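Local coordinates for cell envelope-related transcriptional attenuator domain-containing protein (Eubacterium siraeum, PDB 4OBM), which is of unknown function but belongs to the LytR-CpsA-Psr family, whose members are generally linked to attaching polymers to the bacterial cell wall, at residues S103-L108 / Q147-L152; V159-E162 / C166-N169; T188-I193 / S207-K212. All coordinates share one frame; numbering follows the deposited sequence.

Interaction 1. Residues S103-L108 / Q147-L152; sequences STLTEL and QMYAYL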
ATOM      1  N   SER A 103     -10.141  -7.402 -11.072  1.00 25.16           N
ATOM      2  CA  SER A 103     -11.535  -7.005 -10.970  1.00 25.60           C
ATOM      3  C   SER A 103     -11.830  -6.113  -9.736  1.00 28.22           C
ATOM      4  O   SER A 103     -12.426  -5.047  -9.899  1.00 25.43           O
ATOM      5  CB  SER A 103     -12.419  -8.250 -10.945  1.00 29.60           C
ATOM      6  OG  SER A 103     -13.792  -7.906 -10.911  1.00 40.73           O
ATOM      7  N   THR A 104     -11.435  -6.548  -8.518  1.00 25.26           N
ATOM      8  CA  THR A 104     -11.763  -5.794  -7.301  1.00 25.07           C
ATOM      9  C   THR A 104     -10.952  -4.478  -7.191  1.00 29.69           C
ATOM     10  O   THR A 104     -11.537  -3.464  -6.799  1.00 29.79           O
ATOM     11  CB  THR A 104     -11.697  -6.657  -6.026  1.00 26.45           C
ATOM     12  OG1 THR A 104     -10.357  -7.036  -5.733  1.00 25.25           O
ATOM     13  CG2 THR A 104     -12.593  -7.887  -6.108  1.00 21.89           C
ATOM     14  N   LEU A 105      -9.661  -4.468  -7.584  1.00 25.62           N
ATOM     15  CA  LEU A 105      -8.846  -3.243  -7.569  1.00 24.39           C
ATOM     16  C   LEU A 105      -9.390  -2.184  -8.576  1.00 27.71           C
ATOM     17  O   LEU A 105      -9.410  -0.999  -8.254  1.00 26.86           O
ATOM     18  CB  LEU A 105      -7.356  -3.545  -7.866  1.00 24.00           C
ATOM     19  CG  LEU A 105      -6.356  -2.383  -7.590  1.00 29.21           C
ATOM     20  CD1 LEU A 105      -6.661  -1.634  -6.246  1.00 28.86           C
ATOM     21  CD2 LEU A 105      -4.918  -2.866  -7.614  1.00 30.14           C
ATOM     22  N   THR A 106      -9.821  -2.616  -9.782  1.00 23.71           N
ATOM     23  CA  THR A 106     -10.353  -1.717 -10.811  1.00 23.67           C
ATOM     24  C   THR A 106     -11.673  -1.119 -10.312  1.00 27.70           C
ATOM     25  O   THR A 106     -11.915   0.082 -10.485  1.00 27.34           O
ATOM     26  CB  THR A 106     -10.514  -2.469 -12.142  1.00 30.67           C
ATOM     27  OG1 THR A 106      -9.268  -3.100 -12.472  1.00 28.48           O
ATOM     28  CG2 THR A 106     -10.974  -1.567 -13.282  1.00 27.18           C
ATOM     29  N   GLU A 107     -12.499  -1.960  -9.653  1.00 23.88           N
ATOM     30  CA  GLU A 107     -13.755  -1.548  -9.070  1.00 23.24           C
ATOM     31  C   GLU A 107     -13.516  -0.543  -7.942  1.00 28.80           C
ATOM     32  O   GLU A 107     -14.228   0.463  -7.897  1.00 30.60           O
ATOM     33  CB  GLU A 107     -14.570  -2.736  -8.587  1.00 24.57           C
ATOM     34  CG  GLU A 107     -16.042  -2.481  -8.853  1.00 39.24           C
ATOM     35  CD  GLU A 107     -17.048  -3.331  -8.112  1.00 62.17           C
ATOM     36  OE1 GLU A 107     -16.846  -4.565  -8.020  1.00 54.24           O
ATOM     37  OE2 GLU A 107     -18.072  -2.762  -7.665  1.00 52.26           O
ATOM     38  N   LEU A 108     -12.483  -0.750  -7.096  1.00 24.61           N
ATOM     39  CA  LEU A 108     -12.137   0.216  -6.040  1.00 23.91           C
ATOM     40  C   LEU A 108     -11.836   1.577  -6.667  1.00 28.52           C
ATOM     41  O   LEU A 108     -12.463   2.546  -6.275  1.00 30.47           O
ATOM     42  CB  LEU A 108     -10.960  -0.257  -5.161  1.00 23.03           C
ATOM     43  CG  LEU A 108     -10.390   0.749  -4.123  1.00 27.00           C
ATOM     44  CD1 LEU A 108     -11.271   0.861  -2.901  1.00 27.03           C
ATOM     45  CD2 LEU A 108      -9.044   0.321  -3.659  1.00 30.86           C
ATOM     46  N   GLN A 147      -7.537   2.353 -17.103  1.00 27.10           N
ATOM     47  CA  GLN A 147      -6.285   2.980 -17.565  1.00 26.88           C
ATOM     48  C   GLN A 147      -5.286   2.965 -16.445  1.00 29.65           C
ATOM     49  O   GLN A 147      -4.106   2.694 -16.674  1.00 29.85           O
ATOM     50  CB  GLN A 147      -6.527   4.428 -18.023  1.00 28.89           C
ATOM     51  CG  GLN A 147      -7.507   4.566 -19.176  1.00 32.16           C
ATOM     52  CD  GLN A 147      -7.729   6.005 -19.577  1.00 44.00           C
ATOM     53  OE1 GLN A 147      -7.806   6.924 -18.744  1.00 35.98           O
ATOM     54  NE2 GLN A 147      -7.924   6.211 -20.871  1.00 30.42           N
HETATM   55  N   MSE A 148      -5.800   3.267 -15.220  1.00 23.51           N
HETATM   56  CA  MSE A 148      -5.043   3.307 -13.987  0.70 20.13           C
HETATM   57  C   MSE A 148      -4.464   1.921 -13.680  1.00 26.15           C
HETATM   58  O   MSE A 148      -3.275   1.820 -13.375  1.00 26.52           O
HETATM   59  CB  MSE A 148      -5.984   3.784 -12.881  0.70 20.12           C
HETATM   60  CG  MSE A 148      -5.381   3.800 -11.534  0.70 23.02           C
HETATM   61 SE   MSE A 148      -4.370   5.380 -11.275  0.52 26.39          SE
HETATM   62  CE  MSE A 148      -4.424   5.275  -9.418  0.70 22.26           C
ATOM     63  N   TYR A 149      -5.305   0.859 -13.783  1.00 23.62           N
ATOM     64  CA  TYR A 149      -4.931  -0.542 -13.545  1.00 23.59           C
ATOM     65  C   TYR A 149      -3.830  -0.992 -14.549  1.00 29.18           C
ATOM     66  O   TYR A 149      -2.802  -1.505 -14.110  1.00 29.12           O
ATOM     67  CB  TYR A 149      -6.163  -1.486 -13.609  1.00 24.19           C
ATOM     68  CG  TYR A 149      -5.816  -2.898 -13.191  1.00 25.49           C
ATOM     69  CD1 TYR A 149      -5.845  -3.273 -11.851  1.00 27.08           C
ATOM     70  CD2 TYR A 149      -5.336  -3.824 -14.116  1.00 25.61           C
ATOM     71  CE1 TYR A 149      -5.418  -4.536 -11.444  1.00 25.86           C
ATOM     72  CE2 TYR A 149      -4.887  -5.078 -13.718  1.00 25.96           C
ATOM     73  CZ  TYR A 149      -4.926  -5.429 -12.379  1.00 30.26           C
ATOM     74  OH  TYR A 149      -4.537  -6.682 -11.982  1.00 29.53           O
ATOM     75  N   ALA A 150      -4.043  -0.784 -15.873  1.00 25.33           N
ATOM     76  CA  ALA A 150      -3.095  -1.150 -16.944  1.00 24.65           C
ATOM     77  C   ALA A 150      -1.717  -0.478 -16.766  1.00 28.98           C
ATOM     78  O   ALA A 150      -0.686  -1.138 -16.922  1.00 27.78           O
ATOM     79  CB  ALA A 150      -3.674  -0.801 -18.304  1.00 25.21           C
ATOM     80  N   TYR A 151      -1.702   0.810 -16.400  1.00 26.59           N
ATOM     81  CA  TYR A 151      -0.461   1.561 -16.133  1.00 25.97           C
ATOM     82  C   TYR A 151       0.307   0.952 -14.949  1.00 27.32           C
ATOM     83  O   TYR A 151       1.508   0.750 -15.026  1.00 26.40           O
ATOM     84  CB  TYR A 151      -0.783   3.063 -15.854  1.00 26.68           C
ATOM     85  CG  TYR A 151       0.411   4.002 -15.723  1.00 28.10           C
ATOM     86  CD1 TYR A 151       1.583   3.784 -16.447  1.00 30.20           C
ATOM     87  CD2 TYR A 151       0.338   5.149 -14.934  1.00 28.75           C
ATOM     88  CE1 TYR A 151       2.667   4.656 -16.354  1.00 31.00           C
ATOM     89  CE2 TYR A 151       1.415   6.035 -14.841  1.00 29.63           C
ATOM     90  CZ  TYR A 151       2.581   5.780 -15.547  1.00 36.55           C
ATOM     91  OH  TYR A 151       3.653   6.632 -15.459  1.00 37.82           O
ATOM     92  N   LEU A 152      -0.405   0.654 -13.873  1.00 24.68           N
ATOM     93  CA  LEU A 152       0.113   0.150 -12.615  1.00 24.37           C
ATOM     94  C   LEU A 152       0.701  -1.272 -12.705  1.00 23.84           C
ATOM     95  O   LEU A 152       1.604  -1.608 -11.923  1.00 19.44           O
ATOM     96  CB  LEU A 152      -1.043   0.177 -11.606  1.00 25.07           C
ATOM     97  CG  LEU A 152      -0.696   0.246 -10.119  1.00 32.09           C
ATOM     98  CD1 LEU A 152      -0.006   1.558  -9.760  1.00 31.58           C
ATOM     99  CD2 LEU A 152      -1.955   0.043  -9.260  1.00 39.23           C
TER
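Tyr149 and Thr106 meet because of two side-chain rotations: the tyrosine CG lies opposite its own backbone N (chi1 -173°), which sets the ring beside Leu105 and Thr106, while the threonine turns OG1 to the side of its own N (chi1 -53°). They belong to a helix-helix packing within the LytR-CpsA-Psr family region of this alpha/beta protein, between helices 102-112 and 145-152. Segments 103-108 and 147-152 run at 127° to each other, nearer antiparallel than parallel, their axes 9.7 Å apart at the closest. The Tyr149 ring stands between them, meeting Thr106 near its root and Leu105 at its outer edge. The nearest backbones are those of Thr106 and Tyr149, with CA atoms 6.2 Å apart.

Thr106 crosses the tyrosine at about a right angle. Its OG1 lies 3.5 Å from Tyr149 CD1 and comes at the ring obliquely. That hydroxyl spends its hydrogen bond elsewhere, on the carbonyl O of Lys102 one turn back in its own helix, so toward the ring it acts as a packing atom. Leu105 takes the outer part of the same ring: its CB sits near the ring plane, 4.2 Å from Tyr149 CE1. Tyr149 also touches the side chain of Lys102, so Lys102, Leu105 and Thr106 of helix 102-112 all meet this one tyrosine.

The neighbourhood is largely apolar. Met148, a selenomethionine in this crystal, and Leu152 both reach Phe109 of helix 102-112 and Val172 of helix 164-181, which joins the two helices to a third. One turn beyond Tyr149, Leu152 adds a looser methyl contact, its CD2 4.5 Å from Leu105 CD2.

Interaction 2. Residues V159-E162 / C166-N169; sequences VKDE and CKLN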
ATOM      1  N   VAL A 159      12.582   0.366 -18.590  1.00 41.34           N
ATOM      2  CA  VAL A 159      13.594   0.889 -17.663  1.00 41.24           C
ATOM      3  C   VAL A 159      14.408  -0.292 -17.105  1.00 45.64           C
ATOM      4  O   VAL A 159      13.822  -1.329 -16.781  1.00 46.58           O
ATOM      5  CB  VAL A 159      12.925   1.721 -16.519  1.00 45.00           C
ATOM      6  CG1 VAL A 159      13.963   2.370 -15.612  1.00 45.29           C
ATOM      7  CG2 VAL A 159      11.976   2.789 -17.070  1.00 44.78           C
ATOM      8  N   LYS A 160      15.741  -0.141 -16.970  1.00 41.87           N
ATOM      9  CA  LYS A 160      16.608  -1.186 -16.402  1.00 41.72           C
ATOM     10  C   LYS A 160      16.271  -1.389 -14.899  1.00 44.81           C
ATOM     11  O   LYS A 160      16.132  -2.531 -14.451  1.00 44.57           O
ATOM     12  CB  LYS A 160      18.100  -0.837 -16.622  1.00 44.32           C
ATOM     13  CG  LYS A 160      19.116  -1.462 -15.644  1.00 53.64           C
ATOM     14  CD  LYS A 160      19.583  -2.858 -16.045  1.00 56.21           C
ATOM     15  CE  LYS A 160      20.847  -3.238 -15.314  1.00 60.92           C
ATOM     16  NZ  LYS A 160      21.212  -4.661 -15.527  1.00 66.26           N
ATOM     17  N   ASP A 161      16.092  -0.275 -14.159  1.00 40.32           N
ATOM     18  CA  ASP A 161      15.764  -0.212 -12.727  1.00 39.24           C
ATOM     19  C   ASP A 161      14.781  -1.316 -12.278  1.00 41.72           C
ATOM     20  O   ASP A 161      13.589  -1.267 -12.605  1.00 38.95           O
ATOM     21  CB  ASP A 161      15.177   1.168 -12.394  1.00 40.09           C
ATOM     22  CG  ASP A 161      15.179   1.543 -10.931  1.00 44.39           C
ATOM     23  OD1 ASP A 161      15.588   0.701 -10.098  1.00 43.34           O
ATOM     24  OD2 ASP A 161      14.803   2.692 -10.617  1.00 51.63           O
ATOM     25  N   GLU A 162      15.299  -2.322 -11.531  1.00 39.21           N
ATOM     26  CA  GLU A 162      14.470  -3.433 -11.047  1.00 38.48           C
ATOM     27  C   GLU A 162      13.404  -2.956 -10.041  1.00 37.52           C
ATOM     28  O   GLU A 162      12.378  -3.616  -9.903  1.00 34.95           O
ATOM     29  CB  GLU A 162      15.320  -4.561 -10.435  1.00 40.90           C
ATOM     30  CG  GLU A 162      14.969  -5.921 -11.031  1.00 55.56           C
ATOM     31  CD  GLU A 162      15.416  -7.157 -10.266  1.00 81.90           C
ATOM     32  OE1 GLU A 162      14.630  -8.132 -10.206  1.00 66.09           O
ATOM     33  OE2 GLU A 162      16.558  -7.162  -9.749  1.00 80.78           O
ATOM     34  N   CYS A 166       7.926  -0.801  -8.504  1.00 28.16           N
ATOM     35  CA  CYS A 166       7.661  -0.491  -7.096  1.00 28.17           C
ATOM     36  C   CYS A 166       7.530   1.014  -6.907  1.00 30.54           C
ATOM     37  O   CYS A 166       6.632   1.466  -6.200  1.00 29.73           O
ATOM     38  CB  CYS A 166       8.766  -1.058  -6.207  1.00 28.84           C
ATOM     39  SG  CYS A 166       8.795  -2.862  -6.127  1.00 33.10           S
ATOM     40  N   LYS A 167       8.464   1.774  -7.512  1.00 27.06           N
ATOM     41  CA  LYS A 167       8.541   3.230  -7.482  1.00 26.18           C
ATOM     42  C   LYS A 167       7.302   3.822  -8.142  1.00 28.76           C
ATOM     43  O   LYS A 167       6.709   4.740  -7.594  1.00 28.50           O
ATOM     44  CB  LYS A 167       9.834   3.723  -8.165  1.00 28.36           C
ATOM     45  CG  LYS A 167      11.066   3.491  -7.319  1.00 29.03           C
ATOM     46  CD  LYS A 167      12.361   3.549  -8.107  1.00 33.35           C
ATOM     47  CE  LYS A 167      13.549   3.349  -7.187  1.00 36.35           C
ATOM     48  NZ  LYS A 167      14.839   3.653  -7.867  1.00 44.83           N
ATOM     49  N   LEU A 168       6.882   3.252  -9.285  1.00 25.68           N
ATOM     50  CA  LEU A 168       5.696   3.685 -10.024  1.00 25.21           C
ATOM     51  C   LEU A 168       4.451   3.404  -9.197  1.00 28.39           C
ATOM     52  O   LEU A 168       3.632   4.303  -9.005  1.00 27.98           O
ATOM     53  CB  LEU A 168       5.636   2.958 -11.401  1.00 25.29           C
ATOM     54  CG  LEU A 168       4.669   3.457 -12.491  1.00 29.50           C
ATOM     55  CD1 LEU A 168       3.294   2.816 -12.377  1.00 29.40           C
ATOM     56  CD2 LEU A 168       4.668   4.993 -12.625  1.00 30.39           C
ATOM     57  N   ASN A 169       4.331   2.168  -8.658  1.00 24.35           N
ATOM     58  CA  ASN A 169       3.198   1.796  -7.836  1.00 23.53           C
ATOM     59  C   ASN A 169       3.110   2.678  -6.578  1.00 28.45           C
ATOM     60  O   ASN A 169       2.026   3.202  -6.290  1.00 27.69           O
ATOM     61  CB  ASN A 169       3.264   0.313  -7.490  1.00 24.90           C
ATOM     62  CG  ASN A 169       2.628  -0.582  -8.532  1.00 34.63           C
ATOM     63  OD1 ASN A 169       1.680  -1.303  -8.243  1.00 33.03           O
ATOM     64  ND2 ASN A 169       3.079  -0.516  -9.785  1.00 17.89           N
TER
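Asp161 and Lys167 form a salt bridge across the start of helix 164-181, and the same aspartate makes an Asx turn that leads the chain into that helix. The contact belongs to the loop between helices 145-152 and 164-181, at the protein surface.

The ionic part rests on one pair of atoms. Lys167 NZ donates to Asp161 OD2 at 2.9 Å, arriving on the syn lone pair, the side that faces the other oxygen. OD1 of Asp161 is therefore also fairly near the ammonium, 3.8 Å from Lys167 NZ. The lysine reaches this far because its chain runs extended beyond CG, starting from a first torsion (chi1 -74°) that sets CG opposite its own carbonyl carbon. It meets the aspartate side chain at about a right angle, and its methylenes follow the carboxylate too, with Lys167 CD 3.6 Å from Asp161 OD2.

The capping part uses the second oxygen. Asp161 OD1 accepts the backbone N-H of Leu163, two residues on, so the carboxylate is gripped by one bond on each oxygen and its rotation is largely fixed. The positive end of the helix dipole probably favours the charged carboxylate as well. With an alanine here, Lys167 would probably be left without its charged mate, and the N-H of Leu163 without its side-chain cap.

Apolar contact comes from beyond the pair, where Lys167 touches Ile232. One turn further along the helix, Thr171 OG1 gives a hydrogen bond to Lys167 O.

Interaction 3. Residues T188-I193 / S207-K212; sequences TLDEYI and SDYDAK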
ATOM      1  N   THR A 188     -18.713   8.565   3.035  1.00 31.29           N
ATOM      2  CA  THR A 188     -18.056   8.163   1.787  1.00 30.74           C
ATOM      3  C   THR A 188     -17.127   6.973   2.065  1.00 35.01           C
ATOM      4  O   THR A 188     -17.229   5.946   1.391  1.00 34.76           O
ATOM      5  CB  THR A 188     -17.300   9.356   1.186  1.00 36.82           C
ATOM      6  OG1 THR A 188     -18.234  10.371   0.806  1.00 40.48           O
ATOM      7  CG2 THR A 188     -16.478   8.978  -0.017  1.00 33.00           C
ATOM      8  N   LEU A 189     -16.251   7.100   3.083  1.00 31.96           N
ATOM      9  CA  LEU A 189     -15.341   6.035   3.502  1.00 31.63           C
ATOM     10  C   LEU A 189     -16.100   4.759   3.885  1.00 34.15           C
ATOM     11  O   LEU A 189     -15.535   3.664   3.738  1.00 33.38           O
ATOM     12  CB  LEU A 189     -14.469   6.492   4.684  1.00 32.26           C
ATOM     13  CG  LEU A 189     -13.277   7.389   4.373  1.00 36.62           C
ATOM     14  CD1 LEU A 189     -12.573   7.784   5.655  1.00 37.30           C
ATOM     15  CD2 LEU A 189     -12.285   6.708   3.417  1.00 36.78           C
ATOM     16  N   ASP A 190     -17.371   4.900   4.374  1.00 29.72           N
ATOM     17  CA  ASP A 190     -18.245   3.770   4.732  1.00 29.74           C
ATOM     18  C   ASP A 190     -18.605   2.960   3.494  1.00 33.03           C
ATOM     19  O   ASP A 190     -18.803   1.752   3.611  1.00 31.95           O
ATOM     20  CB  ASP A 190     -19.540   4.226   5.432  1.00 32.01           C
ATOM     21  CG  ASP A 190     -19.410   4.643   6.881  1.00 35.41           C
ATOM     22  OD1 ASP A 190     -18.442   4.204   7.549  1.00 35.23           O
ATOM     23  OD2 ASP A 190     -20.257   5.425   7.342  1.00 37.90           O
ATOM     24  N   GLU A 191     -18.708   3.629   2.312  1.00 29.57           N
ATOM     25  CA  GLU A 191     -18.978   2.944   1.041  1.00 29.13           C
ATOM     26  C   GLU A 191     -17.728   2.175   0.603  1.00 30.29           C
ATOM     27  O   GLU A 191     -17.842   1.099   0.035  1.00 29.28           O
ATOM     28  CB  GLU A 191     -19.386   3.922  -0.081  1.00 30.98           C
ATOM     29  CG  GLU A 191     -20.592   4.812   0.196  1.00 49.68           C
ATOM     30  CD  GLU A 191     -20.647   6.127  -0.574  1.00 68.44           C
ATOM     31  OE1 GLU A 191     -19.776   6.363  -1.446  1.00 52.07           O
ATOM     32  OE2 GLU A 191     -21.558   6.938  -0.282  1.00 57.57           O
ATOM     33  N   TYR A 192     -16.538   2.735   0.844  1.00 26.37           N
ATOM     34  CA  TYR A 192     -15.299   2.083   0.415  1.00 26.11           C
ATOM     35  C   TYR A 192     -15.065   0.812   1.235  1.00 29.26           C
ATOM     36  O   TYR A 192     -14.901  -0.255   0.656  1.00 27.53           O
ATOM     37  CB  TYR A 192     -14.088   3.043   0.474  1.00 26.49           C
ATOM     38  CG  TYR A 192     -14.244   4.348  -0.295  1.00 26.37           C
ATOM     39  CD1 TYR A 192     -15.119   4.449  -1.376  1.00 28.10           C
ATOM     40  CD2 TYR A 192     -13.493   5.464   0.035  1.00 27.22           C
ATOM     41  CE1 TYR A 192     -15.304   5.655  -2.046  1.00 26.32           C
ATOM     42  CE2 TYR A 192     -13.642   6.667  -0.653  1.00 28.77           C
ATOM     43  CZ  TYR A 192     -14.530   6.749  -1.713  1.00 34.30           C
ATOM     44  OH  TYR A 192     -14.646   7.927  -2.422  1.00 36.14           O
ATOM     45  N   ILE A 193     -15.157   0.917   2.566  1.00 26.86           N
ATOM     46  CA  ILE A 193     -14.982  -0.208   3.469  1.00 26.64           C
ATOM     47  C   ILE A 193     -16.081  -1.266   3.300  1.00 29.01           C
ATOM     48  O   ILE A 193     -15.788  -2.456   3.464  1.00 27.85           O
ATOM     49  CB  ILE A 193     -14.828   0.231   4.949  1.00 30.21           C
ATOM     50  CG1 ILE A 193     -14.036  -0.832   5.742  1.00 30.74           C
ATOM     51  CG2 ILE A 193     -16.154   0.576   5.614  1.00 30.60           C
ATOM     52  CD1 ILE A 193     -12.555  -0.987   5.292  1.00 37.71           C
ATOM     53  N   SER A 207     -15.246  -4.172  12.934  1.00 31.02           N
ATOM     54  CA  SER A 207     -14.735  -3.676  14.219  1.00 32.16           C
ATOM     55  C   SER A 207     -13.362  -2.975  14.059  1.00 35.45           C
ATOM     56  O   SER A 207     -13.101  -2.007  14.769  1.00 34.61           O
ATOM     57  CB  SER A 207     -14.641  -4.816  15.228  1.00 35.34           C
ATOM     58  OG  SER A 207     -13.885  -5.905  14.723  1.00 41.88           O
ATOM     59  N   ASP A 208     -12.514  -3.455  13.106  1.00 32.51           N
ATOM     60  CA  ASP A 208     -11.173  -2.915  12.788  1.00 31.41           C
ATOM     61  C   ASP A 208     -11.279  -1.529  12.189  1.00 33.43           C
ATOM     62  O   ASP A 208     -10.555  -0.620  12.607  1.00 32.45           O
ATOM     63  CB  ASP A 208     -10.415  -3.840  11.820  1.00 31.74           C
ATOM     64  CG  ASP A 208     -10.239  -5.247  12.335  1.00 33.87           C
ATOM     65  OD1 ASP A 208      -9.827  -5.398  13.497  1.00 35.88           O
ATOM     66  OD2 ASP A 208     -10.523  -6.200  11.570  1.00 33.35           O
ATOM     67  N   TYR A 209     -12.196  -1.370  11.218  1.00 28.86           N
ATOM     68  CA  TYR A 209     -12.482  -0.084  10.587  1.00 28.49           C
ATOM     69  C   TYR A 209     -13.102   0.908  11.603  1.00 29.94           C
ATOM     70  O   TYR A 209     -12.635   2.048  11.662  1.00 30.04           O
ATOM     71  CB  TYR A 209     -13.409  -0.268   9.362  1.00 29.78           C
ATOM     72  CG  TYR A 209     -13.998   1.023   8.825  1.00 32.27           C
ATOM     73  CD1 TYR A 209     -13.291   1.816   7.922  1.00 32.99           C
ATOM     74  CD2 TYR A 209     -15.290   1.420   9.170  1.00 33.68           C
ATOM     75  CE1 TYR A 209     -13.849   2.979   7.390  1.00 32.44           C
ATOM     76  CE2 TYR A 209     -15.847   2.590   8.661  1.00 34.46           C
ATOM     77  CZ  TYR A 209     -15.133   3.353   7.752  1.00 39.25           C
ATOM     78  OH  TYR A 209     -15.690   4.501   7.242  1.00 40.10           O
ATOM     79  N   ASP A 210     -14.135   0.475  12.392  1.00 24.40           N
ATOM     80  CA  ASP A 210     -14.856   1.297  13.373  1.00 24.82           C
ATOM     81  C   ASP A 210     -13.968   1.859  14.497  1.00 30.82           C
ATOM     82  O   ASP A 210     -14.323   2.860  15.121  1.00 30.81           O
ATOM     83  CB  ASP A 210     -15.995   0.497  14.017  1.00 27.55           C
ATOM     84  CG  ASP A 210     -17.142   0.135  13.087  1.00 34.76           C
ATOM     85  OD1 ASP A 210     -17.091   0.523  11.885  1.00 33.11           O
ATOM     86  OD2 ASP A 210     -18.077  -0.540  13.546  1.00 38.72           O
ATOM     87  N   ALA A 211     -12.855   1.193  14.780  1.00 27.88           N
ATOM     88  CA  ALA A 211     -11.928   1.606  15.819  1.00 28.93           C
ATOM     89  C   ALA A 211     -10.904   2.617  15.279  1.00 33.63           C
ATOM     90  O   ALA A 211     -10.259   3.319  16.074  1.00 35.80           O
ATOM     91  CB  ALA A 211     -11.222   0.379  16.388  1.00 29.74           C
ATOM     92  N   LYS A 212     -10.795   2.732  13.931  1.00 27.80           N
ATOM     93  CA  LYS A 212      -9.789   3.578  13.267  1.00 27.37           C
ATOM     94  C   LYS A 212     -10.348   4.735  12.452  1.00 32.41           C
ATOM     95  O   LYS A 212      -9.674   5.758  12.369  1.00 32.95           O
ATOM     96  CB  LYS A 212      -8.881   2.724  12.347  1.00 27.56           C
ATOM     97  CG  LYS A 212      -8.100   1.613  13.063  1.00 27.80           C
ATOM     98  CD  LYS A 212      -6.936   2.106  13.929  1.00 31.96           C
ATOM     99  CE  LYS A 212      -6.885   1.380  15.249  1.00 39.79           C
ATOM    100  NZ  LYS A 212      -5.525   0.888  15.573  1.00 35.21           N
TER
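Tyr209 is held at three places by helix 186-199. Its OH donates to Asp190 OD1 at 2.8 Å, reaching that oxygen from above the carboxylate, 42° out of its plane. Ile193 covers one face of the ring: its CG2 stands 3.5 Å from the Tyr209 ring centroid and only 6° off the normal, a CH-pi contact, while Ile193 CG1 presses on the inner end, 3.5 Å from Tyr209 CD1. Leu189 adds its CB, 3.5 Å from Tyr209 OH.

Torsions place both polar partners. The tyrosine CG lies opposite its own backbone N (chi1 168°), setting the ring against Ile193 with its OH at Asp190; the aspartate CG lies opposite its carbonyl carbon, which brings the carboxylate to the hydroxyl at the edge of the ring.

In the next shell, Leu189 also packs on Ile216 and Val217 of helix 213-220, and Asp208 OD2 accepts the N-H of Glu205 at the start of the tyrosine's own short helix. The whole is a helix-helix docking in which one aromatic side chain from helix 206-210 lies along residues one turn apart on helix 186-199, the two helices flanking edge strand 201-202 of the mixed beta sheet in the chain.

Interaction 1 is the buried one, interaction 2 lies at the surface, and interaction 3 is partly buried. Their chemistry follows: interaction 1 packs helix on helix by van der Waals contacts, mostly apolar, without a polar bond between its segments, interaction 2 spends a charge pair on the entrance to a helix, and interaction 3 combines a buried ring with a hydroxyl-to-carboxylate bond near solvent. Interactions 1 and 2 touch, since helices 145-152 and 164-181 are consecutive and Leu152 O probably accepts a hydrogen bond from Asn169 ND2. Interactions 2 and 3 lie on opposite sides of the chain's centre, with nearest atoms about 17 Å apart. Interactions 1 and 3 have nearest atoms about 5 Å apart, without touching.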